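Local coordinates for protein xylan esterase 1 (Thermoanaerobacterium sp. 'JW/SL YS485', PDB 3FCY) that probably hydrolyses carboxylic esters, as expected of an acetyl xylan esterase with an alpha/beta-hydrolase fold, and binds calcium, at residues 134-139 with 194-199; 216-221 with 284-289; 236-241 with 269-274; 290-295 with 311-316. One frame throughout, in Å; residues are numbered along the deposited sequence.

Overall arrangement
Followed from the N terminus, the chain first closes a loop at contact 1, where strand 136-140 meets the turn after helix 176-192. Contact 2 then joins the end of helix 209-220 to the loop before strand 289-295. The loop it closes holds the whole of contact 3, a pairing of helices 237-242 and 267-274. Contact 4 follows in series, tying strand 289-295 to the loop that leads into strand 317-322; no two loops cross. Contacts 1 and 4 both reach the central sheet, their centres about 24 Å apart. Contacts 2 and 4 touch, whereas contacts 1 and 3 lie on opposite sides of the chain's centre, about 36 Å from centre to centre.

Contact 1: 134-139 with 194-199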
loop_
_atom_site.group_PDB
_atom_site.type_symbol
_atom_site.label_atom_id
_atom_site.label_comp_id
_atom_site.label_asym_id
_atom_site.label_seq_id
_atom_site.Cartn_x
_atom_site.Cartn_y
_atom_site.Cartn_z
ATOM N N GLY A 134 43.163 -12.534 8.991
ATOM C CA GLY A 134 43.834 -13.820 9.090
ATOM C C GLY A 134 42.932 -15.016 9.349
ATOM O O GLY A 134 43.419 -16.112 9.626
ATOM N N PHE A 135 41.621 -14.809 9.263
ATOM C CA PHE A 135 40.655 -15.884 9.484
ATOM C C PHE A 135 40.430 -16.720 8.236
ATOM O O PHE A 135 40.610 -16.244 7.115
ATOM C CB PHE A 135 39.269 -15.333 9.838
ATOM C CG PHE A 135 39.065 -15.000 11.285
ATOM C CD1 PHE A 135 37.887 -15.388 11.922
ATOM C CD2 PHE A 135 39.985 -14.227 11.988
ATOM C CE1 PHE A 135 37.621 -15.006 13.241
ATOM C CE2 PHE A 135 39.732 -13.838 13.309
ATOM C CZ PHE A 135 38.544 -14.227 13.934
ATOM N N THR A 136 40.034 -17.973 8.447
ATOM C CA THR A 136 39.633 -18.836 7.352
ATOM C C THR A 136 38.141 -18.514 7.416
ATOM O O THR A 136 37.582 -18.415 8.513
ATOM C CB THR A 136 39.844 -20.336 7.663
ATOM O OG1 THR A 136 41.137 -20.736 7.205
ATOM C CG2 THR A 136 38.785 -21.194 6.961
ATOM N N VAL A 137 37.499 -18.308 6.270
ATOM C CA VAL A 137 36.073 -17.986 6.273
ATOM C C VAL A 137 35.272 -18.986 5.448
ATOM O O VAL A 137 35.626 -19.292 4.306
ATOM C CB VAL A 137 35.807 -16.557 5.724
ATOM C CG1 VAL A 137 34.302 -16.261 5.721
ATOM C CG2 VAL A 137 36.544 -15.529 6.576
ATOM N N VAL A 138 34.193 -19.486 6.042
ATOM C CA VAL A 138 33.319 -20.453 5.388
ATOM C C VAL A 138 31.882 -19.930 5.423
ATOM O O VAL A 138 31.434 -19.411 6.441
ATOM C CB VAL A 138 33.374 -21.827 6.106
ATOM C CG1 VAL A 138 32.487 -22.835 5.385
ATOM C CG2 VAL A 138 34.813 -22.331 6.158
ATOM N N ALA A 139 31.176 -20.053 4.303
ATOM C CA ALA A 139 29.786 -19.602 4.206
ATOM C C ALA A 139 28.972 -20.723 3.567
ATOM O O ALA A 139 29.098 -20.986 2.370
ATOM C CB ALA A 139 29.700 -18.335 3.364
ATOM N N MET A 194 40.132 -28.762 9.715
ATOM C CA MET A 194 40.969 -28.229 8.646
ATOM C C MET A 194 42.369 -28.010 9.220
ATOM O O MET A 194 42.522 -27.596 10.370
ATOM C CB MET A 194 40.401 -26.909 8.112
ATOM C CG MET A 194 38.999 -27.023 7.519
ATOM S SD MET A 194 38.332 -25.434 6.940
ATOM C CE MET A 194 37.197 -25.984 5.643
ATOM N N PRO A 195 43.407 -28.292 8.427
ATOM C CA PRO A 195 44.786 -28.122 8.888
ATOM C C PRO A 195 45.185 -26.717 9.358
ATOM O O PRO A 195 45.960 -26.590 10.306
ATOM C CB PRO A 195 45.611 -28.604 7.693
ATOM C CG PRO A 195 44.717 -28.308 6.521
ATOM C CD PRO A 195 43.373 -28.752 7.028
ATOM N N GLU A 196 44.661 -25.674 8.714
ATOM C CA GLU A 196 45.003 -24.297 9.088
ATOM C C GLU A 196 44.103 -23.723 10.182
ATOM O O GLU A 196 44.291 -22.585 10.621
ATOM C CB GLU A 196 44.942 -23.369 7.864
ATOM C CG GLU A 196 43.542 -22.833 7.520
ATOM C CD GLU A 196 42.665 -23.837 6.788
ATOM O OE1 GLU A 196 43.052 -25.022 6.703
ATOM O OE2 GLU A 196 41.577 -23.439 6.304
ATOM N N VAL A 197 43.142 -24.516 10.637
ATOM C CA VAL A 197 42.208 -24.049 11.654
ATOM C C VAL A 197 42.446 -24.574 13.070
ATOM O O VAL A 197 42.561 -25.785 13.285
ATOM C CB VAL A 197 40.754 -24.408 11.262
ATOM C CG1 VAL A 197 39.803 -23.992 12.367
ATOM C CG2 VAL A 197 40.380 -23.730 9.945
ATOM N N ASP A 198 42.514 -23.653 14.031
ATOM C CA ASP A 198 42.674 -24.015 15.436
ATOM C C ASP A 198 41.253 -24.345 15.876
ATOM O O ASP A 198 40.400 -23.457 15.948
ATOM C CB ASP A 198 43.206 -22.830 16.247
ATOM C CG ASP A 198 43.442 -23.177 17.707
ATOM O OD1 ASP A 198 42.610 -23.907 18.293
ATOM O OD2 ASP A 198 44.453 -22.711 18.277
ATOM N N GLU A 199 40.996 -25.614 16.169
ATOM C CA GLU A 199 39.659 -26.052 16.552
ATOM C C GLU A 199 39.039 -25.357 17.762
ATOM O O GLU A 199 37.830 -25.465 17.984
ATOM C CB GLU A 199 39.642 -27.565 16.772
ATOM C CG GLU A 199 40.160 -28.022 18.123
ATOM C CD GLU A 199 39.974 -29.517 18.322
ATOM O OE1 GLU A 199 40.701 -30.298 17.666
ATOM O OE2 GLU A 199 39.091 -29.906 19.121
#
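The carboxylate oxygen OE2 of E196 receives two hydrogen bonds, one from T136 OG1 at 2.9 Å and another involving the hydroxyl of Y99 on strand 94-102. The T136 bond uses the lone pair of OE2 that faces away from OE1. E196 reaches it by folding: CG sits between the backbone N and the carbonyl carbon (chi1 84°), and a second bend at chi2 (-79°) brings the chain across T136 at about a right angle, with CG of E196 only 3.2 Å from T136 OG1. T136 belongs to strand 136-140 of the central sheet, which pairs with strands 94-102 and 108-114. Residues 194-197 form a type I beta turn after helix 176-192, closed by V197 N to M194 O at 3.2 Å, and lead on toward strand 202-207; the contact thus joins a strand to the helix-to-strand turn of a crossover. A leucine in place of E196 would probably leave the buried T136 hydroxyl and that of Y99 without their shared acceptor. Beside the bond, V197 CG2 rests 4.1 Å from T136 CB. M194 supplies the remaining packing, its SD 4.3 Å from T136 CG2 and its terminal CE 4.4 Å from V138 CG2.

Contact 2: 216-221 with 284-289; sequences ACAALE and KRIKGD
R285 meets A219 first through the root of its side chain: its CB lies 3.4 Å from A219 O and 4.1 Å from A219 CB. From there the arginine runs extended from CG to NE, past the end of helix 209-220. Its NH1 arrives at a water that accepts a bond from it at 3.3 Å and gives one to A219 O. NH2 is held by a salt bridge to D51, so the guanidinium is gripped at both terminal nitrogens, while L220 CD2 approaches it obliquely. I286 comes next and carries the apolar part. Its two branches divide the helix surface between them: CG1, anti to the carbonyl carbon (chi1 -59°), packs 3.9 Å from A219 CB, and CG2 reaches A218 CB at 4.1 Å. At K287 the backbone takes over, its N bonded at 2.9 Å to a second water, which lies 2.7 Å from A218 O and can donate to it. Two carbonyls near the C-terminal end of the helix are therefore approached by water rather than by direct cross-segment bonds. D289 then enters strand 289-295, pairing with R225 and V227 and forming salt bridges to R225 and K226. The loop packs on helix 209-220, and helix 50-62 touches both, through N55 on R285 and W54 on L220; helix 176-192 adjoins helix 209-220 as well, and L282 of helix 279-282 touches A216 and A219.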
loop_
_atom_site.group_PDB
_atom_site.type_symbol
_atom_site.label_atom_id
_atom_site.label_comp_id
_atom_site.label_asym_id
_atom_site.label_seq_id
_atom_site.Cartn_x
_atom_site.Cartn_y
_atom_site.Cartn_z
ATOM N N ALA A 216 21.789 -22.555 16.534
ATOM C CA ALA A 216 21.637 -24.002 16.402
ATOM C C ALA A 216 22.997 -24.676 16.270
ATOM O O ALA A 216 23.271 -25.688 16.919
ATOM C CB ALA A 216 20.768 -24.336 15.186
ATOM N N CYS A 217 23.847 -24.110 15.425
ATOM C CA CYS A 217 25.180 -24.653 15.198
ATOM C C CYS A 217 26.024 -24.690 16.476
ATOM O O CYS A 217 26.639 -25.710 16.797
ATOM C CB CYS A 217 25.900 -23.818 14.141
ATOM S SG CYS A 217 27.594 -24.327 13.851
ATOM N N ALA A 218 26.054 -23.571 17.193
ATOM C CA ALA A 218 26.829 -23.475 18.427
ATOM C C ALA A 218 26.222 -24.346 19.519
ATOM O O ALA A 218 26.890 -24.692 20.497
ATOM C CB ALA A 218 26.899 -22.023 18.893
ATOM N N ALA A 219 24.952 -24.702 19.351
ATOM C CA ALA A 219 24.266 -25.537 20.333
ATOM C C ALA A 219 24.561 -27.013 20.093
ATOM O O ALA A 219 24.785 -27.775 21.037
ATOM C CB ALA A 219 22.762 -25.292 20.270
ATOM N N LEU A 220 24.568 -27.407 18.822
ATOM C CA LEU A 220 24.812 -28.793 18.444
ATOM C C LEU A 220 26.295 -29.150 18.361
ATOM O O LEU A 220 26.658 -30.330 18.365
ATOM C CB LEU A 220 24.095 -29.095 17.126
ATOM C CG LEU A 220 22.566 -29.047 17.271
ATOM C CD1 LEU A 220 21.902 -29.064 15.901
ATOM C CD2 LEU A 220 22.091 -30.232 18.120
ATOM N N GLU A 221 27.145 -28.131 18.272
ATOM C CA GLU A 221 28.593 -28.322 18.255
ATOM C C GLU A 221 29.138 -27.358 19.305
ATOM O O GLU A 221 29.645 -26.283 18.976
ATOM C CB GLU A 221 29.197 -28.006 16.883
ATOM C CG GLU A 221 30.729 -28.036 16.873
ATOM C CD GLU A 221 31.297 -29.293 17.525
ATOM O OE1 GLU A 221 31.373 -30.343 16.856
ATOM O OE2 GLU A 221 31.659 -29.231 18.720
ATOM N N LYS A 284 20.087 -23.457 25.349
ATOM C CA LYS A 284 20.714 -23.845 26.611
ATOM C C LYS A 284 21.994 -24.664 26.451
ATOM O O LYS A 284 22.772 -24.783 27.395
ATOM C CB LYS A 284 19.719 -24.622 27.480
ATOM C CG LYS A 284 19.413 -26.020 26.979
ATOM C CD LYS A 284 18.397 -26.711 27.870
ATOM C CE LYS A 284 18.095 -28.117 27.369
ATOM N NZ LYS A 284 17.574 -28.105 25.970
ATOM N N ARG A 285 22.217 -25.214 25.263
ATOM C CA ARG A 285 23.400 -26.037 25.009
ATOM C C ARG A 285 24.646 -25.269 24.606
ATOM O O ARG A 285 25.759 -25.792 24.695
ATOM C CB ARG A 285 23.109 -27.061 23.914
ATOM C CG ARG A 285 21.981 -28.010 24.230
ATOM C CD ARG A 285 21.898 -29.080 23.168
ATOM N NE ARG A 285 20.967 -30.129 23.552
ATOM C CZ ARG A 285 21.043 -31.382 23.124
ATOM N NH1 ARG A 285 22.011 -31.742 22.291
ATOM N NH2 ARG A 285 20.157 -32.274 23.543
ATOM N N ILE A 286 24.459 -24.040 24.146
ATOM C CA ILE A 286 25.570 -23.212 23.704
ATOM C C ILE A 286 26.603 -22.996 24.813
ATOM O O ILE A 286 26.250 -22.726 25.961
ATOM C CB ILE A 286 25.049 -21.852 23.191
ATOM C CG1 ILE A 286 24.082 -22.096 22.024
ATOM C CG2 ILE A 286 26.218 -20.961 22.772
ATOM C CD1 ILE A 286 23.458 -20.845 21.453
ATOM N N LYS A 287 27.878 -23.124 24.456
ATOM C CA LYS A 287 28.966 -22.948 25.412
ATOM C C LYS A 287 29.799 -21.718 25.063
ATOM O O LYS A 287 30.379 -21.082 25.940
ATOM C CB LYS A 287 29.878 -24.180 25.414
ATOM C CG LYS A 287 29.141 -25.511 25.495
ATOM C CD LYS A 287 28.387 -25.677 26.802
ATOM C CE LYS A 287 29.336 -25.883 27.972
ATOM N NZ LYS A 287 28.605 -26.107 29.256
ATOM N N GLY A 288 29.860 -21.391 23.776
ATOM C CA GLY A 288 30.641 -20.242 23.351
ATOM C C GLY A 288 30.039 -18.930 23.804
ATOM O O GLY A 288 28.912 -18.899 24.299
ATOM N N ASP A 289 30.794 -17.845 23.650
ATOM C CA ASP A 289 30.304 -16.522 24.028
ATOM C C ASP A 289 29.341 -16.057 22.943
ATOM O O ASP A 289 29.565 -16.308 21.756
ATOM C CB ASP A 289 31.459 -15.525 24.153
ATOM C CG ASP A 289 32.521 -15.979 25.142
ATOM O OD1 ASP A 289 32.164 -16.623 26.155
ATOM O OD2 ASP A 289 33.711 -15.681 24.912
HETATM O O HOH W 1 28.839 -23.234 21.683
HETATM O O HOH W 2 25.012 -30.457 21.861
#

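Contact 3: 236-241 with 269-274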
loop_
_atom_site.group_PDB
_atom_site.type_symbol
_atom_site.label_atom_id
_atom_site.label_comp_id
_atom_site.label_asym_id
_atom_site.label_seq_id
_atom_site.Cartn_x
_atom_site.Cartn_y
_atom_site.Cartn_z
ATOM N N ASP A 236 10.768 -19.405 19.005
ATOM C CA ASP A 236 9.509 -19.137 19.691
ATOM C C ASP A 236 8.325 -18.982 18.728
ATOM O O ASP A 236 7.598 -17.993 18.778
ATOM C CB ASP A 236 9.712 -17.858 20.509
ATOM C CG ASP A 236 8.788 -17.754 21.700
ATOM O OD1 ASP A 236 8.126 -18.747 22.063
ATOM O OD2 ASP A 236 8.743 -16.655 22.284
ATOM N N TYR A 237 8.133 -19.974 17.864
ATOM C CA TYR A 237 7.057 -19.955 16.869
ATOM C C TYR A 237 5.688 -19.522 17.393
ATOM O O TYR A 237 5.083 -18.604 16.849
ATOM C CB TYR A 237 6.952 -21.333 16.205
ATOM C CG TYR A 237 8.230 -21.754 15.509
ATOM C CD1 TYR A 237 8.694 -21.076 14.378
ATOM C CD2 TYR A 237 8.991 -22.815 15.996
ATOM C CE1 TYR A 237 9.888 -21.446 13.754
ATOM C CE2 TYR A 237 10.181 -23.193 15.381
ATOM C CZ TYR A 237 10.623 -22.507 14.265
ATOM O OH TYR A 237 11.803 -22.888 13.675
ATOM N N LYS A 238 5.208 -20.176 18.448
ATOM C CA LYS A 238 3.903 -19.856 19.032
ATOM C C LYS A 238 3.741 -18.369 19.360
ATOM O O LYS A 238 2.664 -17.792 19.165
ATOM C CB LYS A 238 3.686 -20.694 20.298
ATOM C CG LYS A 238 2.357 -20.457 21.036
ATOM C CD LYS A 238 1.171 -21.077 20.312
ATOM C CE LYS A 238 -0.039 -21.251 21.239
ATOM N NZ LYS A 238 -0.548 -19.976 21.828
ATOM N N ARG A 239 4.806 -17.750 19.861
ATOM C CA ARG A 239 4.767 -16.332 20.205
ATOM C C ARG A 239 4.463 -15.490 18.968
ATOM O O ARG A 239 3.638 -14.578 19.014
ATOM C CB ARG A 239 6.105 -15.895 20.809
ATOM C CG ARG A 239 6.207 -14.406 21.099
ATOM C CD ARG A 239 5.158 -13.939 22.100
ATOM N NE ARG A 239 5.340 -12.528 22.427
ATOM C CZ ARG A 239 4.494 -11.807 23.156
ATOM N NH1 ARG A 239 3.392 -12.362 23.647
ATOM N NH2 ARG A 239 4.745 -10.524 23.390
ATOM N N VAL A 240 5.141 -15.796 17.868
ATOM C CA VAL A 240 4.928 -15.072 16.616
ATOM C C VAL A 240 3.449 -15.138 16.230
ATOM O O VAL A 240 2.845 -14.135 15.851
ATOM C CB VAL A 240 5.760 -15.687 15.466
ATOM C CG1 VAL A 240 5.489 -14.937 14.163
ATOM C CG2 VAL A 240 7.242 -15.644 15.808
ATOM N N TRP A 241 2.874 -16.332 16.332
ATOM C CA TRP A 241 1.477 -16.534 15.984
ATOM C C TRP A 241 0.558 -15.761 16.929
ATOM O O TRP A 241 -0.431 -15.166 16.488
ATOM C CB TRP A 241 1.140 -18.031 16.012
ATOM C CG TRP A 241 -0.302 -18.319 15.722
ATOM C CD1 TRP A 241 -0.910 -18.355 14.496
ATOM C CD2 TRP A 241 -1.337 -18.526 16.688
ATOM N NE1 TRP A 241 -2.263 -18.565 14.641
ATOM C CE2 TRP A 241 -2.552 -18.674 15.978
ATOM C CE3 TRP A 241 -1.357 -18.595 18.087
ATOM C CZ2 TRP A 241 -3.775 -18.887 16.621
ATOM C CZ3 TRP A 241 -2.581 -18.808 18.731
ATOM C CH2 TRP A 241 -3.770 -18.951 17.993
ATOM N N GLU A 269 -0.201 -29.776 19.395
ATOM C CA GLU A 269 0.663 -30.784 18.793
ATOM C C GLU A 269 1.535 -30.165 17.703
ATOM O O GLU A 269 2.693 -30.542 17.531
ATOM C CB GLU A 269 -0.162 -31.912 18.178
ATOM C CG GLU A 269 -1.096 -32.621 19.139
ATOM C CD GLU A 269 -1.750 -33.830 18.499
ATOM O OE1 GLU A 269 -2.242 -33.701 17.354
ATOM O OE2 GLU A 269 -1.775 -34.907 19.136
ATOM N N VAL A 270 0.965 -29.224 16.959
ATOM C CA VAL A 270 1.700 -28.563 15.890
ATOM C C VAL A 270 2.859 -27.744 16.450
ATOM O O VAL A 270 4.006 -27.911 16.031
ATOM C CB VAL A 270 0.771 -27.641 15.063
ATOM C CG1 VAL A 270 1.586 -26.824 14.068
ATOM C CG2 VAL A 270 -0.256 -28.485 14.321
ATOM N N PHE A 271 2.563 -26.866 17.404
ATOM C CA PHE A 271 3.609 -26.039 17.986
ATOM C C PHE A 271 4.612 -26.831 18.816
ATOM O O PHE A 271 5.772 -26.445 18.914
ATOM C CB PHE A 271 2.998 -24.903 18.806
ATOM C CG PHE A 271 2.443 -23.791 17.962
ATOM C CD1 PHE A 271 1.070 -23.576 17.875
ATOM C CD2 PHE A 271 3.296 -22.976 17.225
ATOM C CE1 PHE A 271 0.557 -22.564 17.063
ATOM C CE2 PHE A 271 2.792 -21.961 16.408
ATOM C CZ PHE A 271 1.421 -21.756 16.327
ATOM N N THR A 272 4.175 -27.940 19.408
ATOM C CA THR A 272 5.084 -28.766 20.195
ATOM C C THR A 272 6.082 -29.405 19.240
ATOM O O THR A 272 7.279 -29.467 19.522
ATOM C CB THR A 272 4.332 -29.883 20.960
ATOM O OG1 THR A 272 3.463 -29.292 21.936
ATOM C CG2 THR A 272 5.315 -30.812 21.660
ATOM N N LYS A 273 5.584 -29.880 18.104
ATOM C CA LYS A 273 6.444 -30.500 17.108
ATOM C C LYS A 273 7.429 -29.467 16.560
ATOM O O LYS A 273 8.603 -29.776 16.327
ATOM C CB LYS A 273 5.602 -31.088 15.981
ATOM C CG LYS A 273 6.369 -32.027 15.076
ATOM C CD LYS A 273 5.413 -32.832 14.217
ATOM C CE LYS A 273 6.152 -33.821 13.332
ATOM N NZ LYS A 273 5.187 -34.631 12.537
ATOM N N LEU A 274 6.954 -28.240 16.360
ATOM C CA LEU A 274 7.824 -27.168 15.872
ATOM C C LEU A 274 8.867 -26.866 16.951
ATOM O O LEU A 274 9.895 -26.240 16.689
ATOM C CB LEU A 274 7.009 -25.906 15.565
ATOM C CG LEU A 274 6.107 -25.948 14.322
ATOM C CD1 LEU A 274 5.283 -24.672 14.242
ATOM C CD2 LEU A 274 6.955 -26.117 13.071
#
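F271 pushes its phenyl ring from helix 267-274 onto the backbone and side chains of Y237, K238 and W241. From CB, the bond to CG lies anti to the carbonyl carbon (chi1 -76°) and directs the ring at the other helix. CG lies under the K238 side chain, and so does CD1, which K238 CD approaches to 3.5 Å. This is a CH-pi contact over one ring face, CD standing 3.7 Å from the centroid. On the same face, over the CD2-CE2 side of the ring, lies the backbone of K238, its CA 3.5 Å from CE2. The tip, CZ, ends 3.7 Å from W241 CB, and the indole lies obliquely to the phenyl, planes at 49°. Helices 237-242 and 267-274 belong to the long connection between strands 226-230 and 289-295 of the alpha/beta-hydrolase sheet; the axes of their short segments 237-241 and 269-274 approach to 10.5 Å, with N-to-C directions at 133°. An alanine at F271 is likely to open a gap between the helices and to deprive K238 CD of its aromatic face. The ends of K238 and W241 are held elsewhere, K238 by a salt bridge to D242 and W241 by a hydrogen bond to D324 of the second subunit. Beside F271, Y237 sets CD2 3.7 Å from L274 CB and turns its ring edge to L274 O, 3.3 Å from CE2, while its hydroxyl bonds to I277 O.

Contact 4: 290-295 with 311-316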
loop_
_atom_site.group_PDB
_atom_site.type_symbol
_atom_site.label_atom_id
_atom_site.label_comp_id
_atom_site.label_asym_id
_atom_site.label_seq_id
_atom_site.Cartn_x
_atom_site.Cartn_y
_atom_site.Cartn_z
ATOM N N VAL A 290 28.280 -15.370 23.348
ATOM C CA VAL A 290 27.278 -14.902 22.400
ATOM C C VAL A 290 27.078 -13.389 22.382
ATOM O O VAL A 290 27.074 -12.737 23.423
ATOM C CB VAL A 290 25.912 -15.559 22.698
ATOM C CG1 VAL A 290 24.883 -15.134 21.649
ATOM C CG2 VAL A 290 26.062 -17.080 22.725
ATOM N N LEU A 291 26.937 -12.841 21.181
ATOM C CA LEU A 291 26.669 -11.418 20.995
ATOM C C LEU A 291 25.492 -11.367 20.032
ATOM O O LEU A 291 25.571 -11.884 18.914
ATOM C CB LEU A 291 27.861 -10.682 20.375
ATOM C CG LEU A 291 27.569 -9.217 20.005
ATOM C CD1 LEU A 291 27.248 -8.418 21.273
ATOM C CD2 LEU A 291 28.766 -8.605 19.284
ATOM N N MET A 292 24.399 -10.753 20.466
ATOM C CA MET A 292 23.213 -10.656 19.626
ATOM C C MET A 292 22.770 -9.208 19.473
ATOM O O MET A 292 23.239 -8.327 20.194
ATOM C CB MET A 292 22.070 -11.477 20.238
ATOM C CG MET A 292 22.309 -12.983 20.267
ATOM S SD MET A 292 20.964 -13.901 21.084
ATOM C CE MET A 292 19.571 -13.354 20.133
ATOM N N CYS A 293 21.878 -8.962 18.518
ATOM C CA CYS A 293 21.341 -7.625 18.320
ATOM C C CYS A 293 19.863 -7.780 17.995
ATOM O O CYS A 293 19.446 -8.794 17.432
ATOM C CB CYS A 293 22.079 -6.874 17.201
ATOM S SG CYS A 293 21.902 -7.529 15.539
ATOM N N VAL A 294 19.068 -6.788 18.380
ATOM C CA VAL A 294 17.635 -6.839 18.147
ATOM C C VAL A 294 17.075 -5.456 17.828
ATOM O O VAL A 294 17.407 -4.469 18.487
ATOM C CB VAL A 294 16.908 -7.425 19.390
ATOM C CG1 VAL A 294 17.248 -6.599 20.624
ATOM C CG2 VAL A 294 15.401 -7.459 19.164
ATOM N N GLY A 295 16.238 -5.393 16.799
ATOM C CA GLY A 295 15.625 -4.135 16.415
ATOM C C GLY A 295 14.235 -4.112 17.017
ATOM O O GLY A 295 13.451 -5.030 16.780
ATOM N N ASN A 311 17.465 -15.151 26.327
ATOM C CA ASN A 311 17.279 -15.486 27.734
ATOM C C ASN A 311 17.392 -16.963 28.084
ATOM O O ASN A 311 17.334 -17.330 29.256
ATOM C CB ASN A 311 15.950 -14.921 28.244
ATOM C CG ASN A 311 15.977 -13.408 28.362
ATOM O OD1 ASN A 311 16.996 -12.827 28.747
ATOM N ND2 ASN A 311 14.860 -12.761 28.045
ATOM N N ASN A 312 17.562 -17.813 27.077
ATOM C CA ASN A 312 17.712 -19.242 27.327
ATOM C C ASN A 312 19.179 -19.651 27.241
ATOM O O ASN A 312 19.532 -20.807 27.482
ATOM C CB ASN A 312 16.872 -20.049 26.338
ATOM C CG ASN A 312 15.435 -20.202 26.796
ATOM O OD1 ASN A 312 15.168 -20.835 27.815
ATOM N ND2 ASN A 312 14.506 -19.617 26.052
ATOM N N ILE A 313 20.026 -18.684 26.896
ATOM C CA ILE A 313 21.463 -18.900 26.783
ATOM C C ILE A 313 22.089 -18.789 28.173
ATOM O O ILE A 313 21.801 -17.850 28.920
ATOM C CB ILE A 313 22.099 -17.855 25.835
ATOM C CG1 ILE A 313 21.598 -18.086 24.404
ATOM C CG2 ILE A 313 23.618 -17.938 25.896
ATOM C CD1 ILE A 313 22.098 -17.071 23.402
ATOM N N GLN A 314 22.943 -19.751 28.512
ATOM C CA GLN A 314 23.593 -19.783 29.819
ATOM C C GLN A 314 25.063 -19.383 29.791
ATOM O O GLN A 314 25.651 -19.128 30.837
ATOM C CB GLN A 314 23.470 -21.182 30.433
ATOM C CG GLN A 314 22.041 -21.668 30.593
ATOM C CD GLN A 314 21.959 -23.033 31.263
ATOM O OE1 GLN A 314 22.583 -23.999 30.814
ATOM N NE2 GLN A 314 21.184 -23.117 32.341
ATOM N N SER A 315 25.663 -19.337 28.605
ATOM C CA SER A 315 27.067 -18.955 28.495
ATOM C C SER A 315 27.198 -17.436 28.544
ATOM O O SER A 315 26.205 -16.730 28.702
ATOM C CB SER A 315 27.666 -19.497 27.193
ATOM O OG SER A 315 26.961 -19.021 26.062
ATOM N N LYS A 316 28.422 -16.937 28.418
ATOM C CA LYS A 316 28.658 -15.497 28.453
ATOM C C LYS A 316 27.909 -14.895 27.268
ATOM O O LYS A 316 28.060 -15.353 26.135
ATOM C CB LYS A 316 30.163 -15.216 28.362
ATOM C CG LYS A 316 30.567 -13.759 28.560
ATOM C CD LYS A 316 30.603 -12.999 27.249
ATOM C CE LYS A 316 31.205 -11.610 27.439
ATOM N NZ LYS A 316 31.456 -10.926 26.135
HETATM O O HOH W 3 29.235 -11.436 24.741
#
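V290, I313 and K316 form a strand-to-loop contact at the start of strand 289-295, where the loop leaving helix 303-310 returns to the sheet; the backbone bond from V290 N to K316 O is the evidence. It measures 2.8 Å, is nearly straight at the hydrogen (162°), and approaches the oxygen in the carbonyl plane. A water extends the link, giving one bond to V290 O and taking one from K316 NZ at 2.7 Å. Alongside these polar links the packing is apolar. The side chains of V290 and I313 meet tip to tip, with CD1 of I313 3.8 Å from V290 CG1 and 4.0 Å from V290 CG2. The same CD1 also reaches M292 SD at 4.1 Å, where the methionine, bent at chi3, crosses it at a slant. S315 OG lies 4.0 Å from V290 CG2, but its polar partner is G288 O, the carbonyl two residues before V290. The pairing carries on from K316 into strand 317-322, where M292 bonds to D318 and K320, as in a beta-alpha-beta crossover through helix 303-310. That helix packs on M292 with V306 and Y310, strand 226-230 flanks the other edge, and F340 of helix 333-342 touches K316.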